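PDB 4GCV: putative transcription protein from Pseudomonas aeruginosa PAO1, which probably binds DNA as a helix-turn-helix transcriptional regulator of the HxlR type, with a putative role in sensing oxidative stress. Local coordinates for residues G35-D40 with Q79-A84. The protein carries 2 engineered substitutions. Numbering follows the deposited sequence.
Sequences GLRRFD and QYVPTA
The guanidinium of Arg37 lies between two pieces of backbone: Gly35 O stands over the centre of one face, 3.8 Å above the plane, and Val81 CA lies over the opposite face, offset toward the rim. The flat group of Tyr80 is met differently, with Arg37 O in the ring plane at its edge, 3.4 Å from CD1. Arg37 O also accepts the one backbone hydrogen bond between 35-40 and 79-84, from Tyr80 N at 2.9 Å; the N-H...O angle of 142° leaves it somewhat bent, yet the nitrogen arrives in the carbonyl plane on a lone pair. Gln79 CA adds a CH...O contact to it.

Arg37 CG is anti to its own carbonyl carbon, and bends at chi2 and chi3 (-67° and 86°) fold the chain back so that NE donates to Leu36 O at 3.0 Å from above the carbonyl plane. NH2 makes a weak bond to the same oxygen. Along the way Arg37 CB touches Gln79 CB, Arg37 CD packs obliquely on Val81 CG1 at 3.8 Å, and Arg37 NH2 ends against Pro82 CD at 3.3 Å, the side chains of Arg37 and Pro82 crossing at about a right angle.

The contact joins the turn between helices 23-33 and 39-46, which opens with a Schellman motif at Gly35, to the second strand of the beta hairpin, the wing of this winged helix-turn-helix fold. Pro82 also packs on helix 23-33, and Tyr80 on Leu57 of helix 50-62. Glu41 OE1 accepts the backbone N-H groups of Arg37 and Arg38. With carbonyl oxygens of Gly35, Leu36 and Tyr80 grouped around it, the guanidinium probably remains protonated, its charge eased by carbonyl dipoles while its aliphatic stem packs against the wing.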
loop_
_atom_site.group_PDB
_atom_site.type_symbol
_atom_site.label_atom_id
_atom_site.label_comp_id
_atom_site.label_asym_id
_atom_site.label_seq_id
_atom_site.Cartn_x
_atom_site.Cartn_y
_atom_site.Cartn_z
ATOM N N GLY B 35 5.455 19.016 4.270
ATOM C CA GLY B 35 5.492 20.430 3.901
ATOM C C GLY B 35 6.274 20.859 2.655
ATOM O O GLY B 35 6.176 22.008 2.236
ATOM N N LEU B 36 7.025 19.955 2.035
ATOM C CA LEU B 36 7.711 20.298 0.772
ATOM C C LEU B 36 6.708 20.537 -0.371
ATOM O O LEU B 36 5.737 19.814 -0.463
ATOM C CB LEU B 36 8.680 19.185 0.415
ATOM C CG LEU B 36 10.116 19.523 0.793
ATOM C CD1 LEU B 36 10.222 20.297 2.114
ATOM C CD2 LEU B 36 11.073 18.289 0.762
ATOM N N ARG B 37 6.949 21.518 -1.235
ATOM C CA ARG B 37 5.932 21.986 -2.206
ATOM C C ARG B 37 6.488 22.141 -3.604
ATOM O O ARG B 37 5.817 21.814 -4.568
ATOM C CB ARG B 37 5.405 23.420 -1.866
ATOM C CG ARG B 37 4.546 23.631 -0.628
ATOM C CD ARG B 37 3.173 22.959 -0.690
ATOM N NE ARG B 37 3.288 21.582 -0.227
ATOM C CZ ARG B 37 2.700 21.069 0.858
ATOM N NH1 ARG B 37 1.902 21.817 1.612
ATOM N NH2 ARG B 37 2.927 19.782 1.168
ATOM N N ARG B 38 7.666 22.748 -3.706
ATOM C CA ARG B 38 8.200 23.195 -4.996
ATOM C C ARG B 38 9.099 22.158 -5.644
ATOM O O ARG B 38 9.814 21.444 -4.960
ATOM C CB ARG B 38 8.935 24.500 -4.819
ATOM C CG ARG B 38 7.941 25.656 -4.697
ATOM C CD ARG B 38 8.264 26.568 -3.522
ATOM N NE ARG B 38 9.698 26.793 -3.327
ATOM C CZ ARG B 38 10.251 27.162 -2.166
ATOM N NH1 ARG B 38 9.487 27.336 -1.080
ATOM N NH2 ARG B 38 11.572 27.344 -2.081
ATOM N N PHE B 39 9.035 22.069 -6.963
ATOM C CA PHE B 39 9.753 21.088 -7.704
ATOM C C PHE B 39 11.207 21.002 -7.236
ATOM O O PHE B 39 11.712 19.890 -7.002
ATOM C CB PHE B 39 9.710 21.414 -9.184
ATOM C CG PHE B 39 10.260 20.315 -10.066
ATOM C CD1 PHE B 39 11.614 20.304 -10.433
ATOM C CD2 PHE B 39 9.416 19.333 -10.575
ATOM C CE1 PHE B 39 12.111 19.312 -11.263
ATOM C CE2 PHE B 39 9.907 18.334 -11.420
ATOM C CZ PHE B 39 11.247 18.318 -11.760
ATOM N N ASP B 40 11.873 22.156 -7.085
ATOM C CA ASP B 40 13.273 22.136 -6.676
ATOM C C ASP B 40 13.536 21.609 -5.263
ATOM O O ASP B 40 14.561 20.952 -5.041
ATOM C CB ASP B 40 13.972 23.474 -6.918
ATOM C CG ASP B 40 14.446 23.626 -8.371
ATOM O OD1 ASP B 40 14.350 22.646 -9.154
ATOM O OD2 ASP B 40 14.885 24.730 -8.740
ATOM N N GLN B 79 3.401 24.409 -7.316
ATOM C CA GLN B 79 3.704 23.609 -6.137
ATOM C C GLN B 79 2.719 22.434 -6.067
ATOM O O GLN B 79 1.665 22.456 -6.751
ATOM C CB GLN B 79 3.553 24.430 -4.868
ATOM C CG GLN B 79 2.188 25.129 -4.725
ATOM C CD GLN B 79 2.191 26.196 -3.620
ATOM O OE1 GLN B 79 3.227 26.441 -2.985
ATOM N NE2 GLN B 79 1.030 26.828 -3.386
ATOM N N TYR B 80 3.047 21.455 -5.213
ATOM C CA TYR B 80 2.326 20.189 -5.141
ATOM C C TYR B 80 1.935 19.952 -3.715
ATOM O O TYR B 80 2.786 19.809 -2.839
ATOM C CB TYR B 80 3.227 19.024 -5.627
ATOM C CG TYR B 80 3.680 19.222 -7.030
ATOM C CD1 TYR B 80 4.706 20.101 -7.325
ATOM C CD2 TYR B 80 3.047 18.597 -8.070
ATOM C CE1 TYR B 80 5.095 20.334 -8.646
ATOM C CE2 TYR B 80 3.441 18.798 -9.389
ATOM C CZ TYR B 80 4.462 19.659 -9.662
ATOM O OH TYR B 80 4.836 19.896 -10.952
ATOM N N VAL B 81 0.654 19.881 -3.456
ATOM C CA VAL B 81 0.223 19.840 -2.093
ATOM C C VAL B 81 -0.646 18.614 -1.922
ATOM O O VAL B 81 -1.409 18.284 -2.830
ATOM C CB VAL B 81 -0.540 21.159 -1.702
ATOM C CG1 VAL B 81 -0.084 22.300 -2.544
ATOM C CG2 VAL B 81 -1.979 20.997 -1.844
ATOM N N PRO B 82 -0.549 17.939 -0.768
ATOM C CA PRO B 82 -1.366 16.765 -0.617
ATOM C C PRO B 82 -2.846 17.076 -0.521
ATOM O O PRO B 82 -3.277 18.109 -0.114
ATOM C CB PRO B 82 -0.865 16.135 0.702
ATOM C CG PRO B 82 0.430 16.929 1.042
ATOM C CD PRO B 82 0.132 18.268 0.488
ATOM N N THR B 83 -3.588 16.075 -0.865
ATOM C CA THR B 83 -4.984 16.092 -1.115
ATOM C C THR B 83 -5.490 15.337 0.115
ATOM O O THR B 83 -4.681 14.719 0.882
ATOM C CB THR B 83 -5.043 15.259 -2.393
ATOM O OG1 THR B 83 -5.655 15.983 -3.467
ATOM C CG2 THR B 83 -5.523 13.888 -2.198
ATOM N N ALA B 84 -6.792 15.314 0.308
ATOM C CA ALA B 84 -7.328 14.580 1.439
ATOM C C ALA B 84 -7.009 13.075 1.319
ATOM O O ALA B 84 -6.509 12.446 2.258
ATOM C CB ALA B 84 -8.868 14.894 1.631
#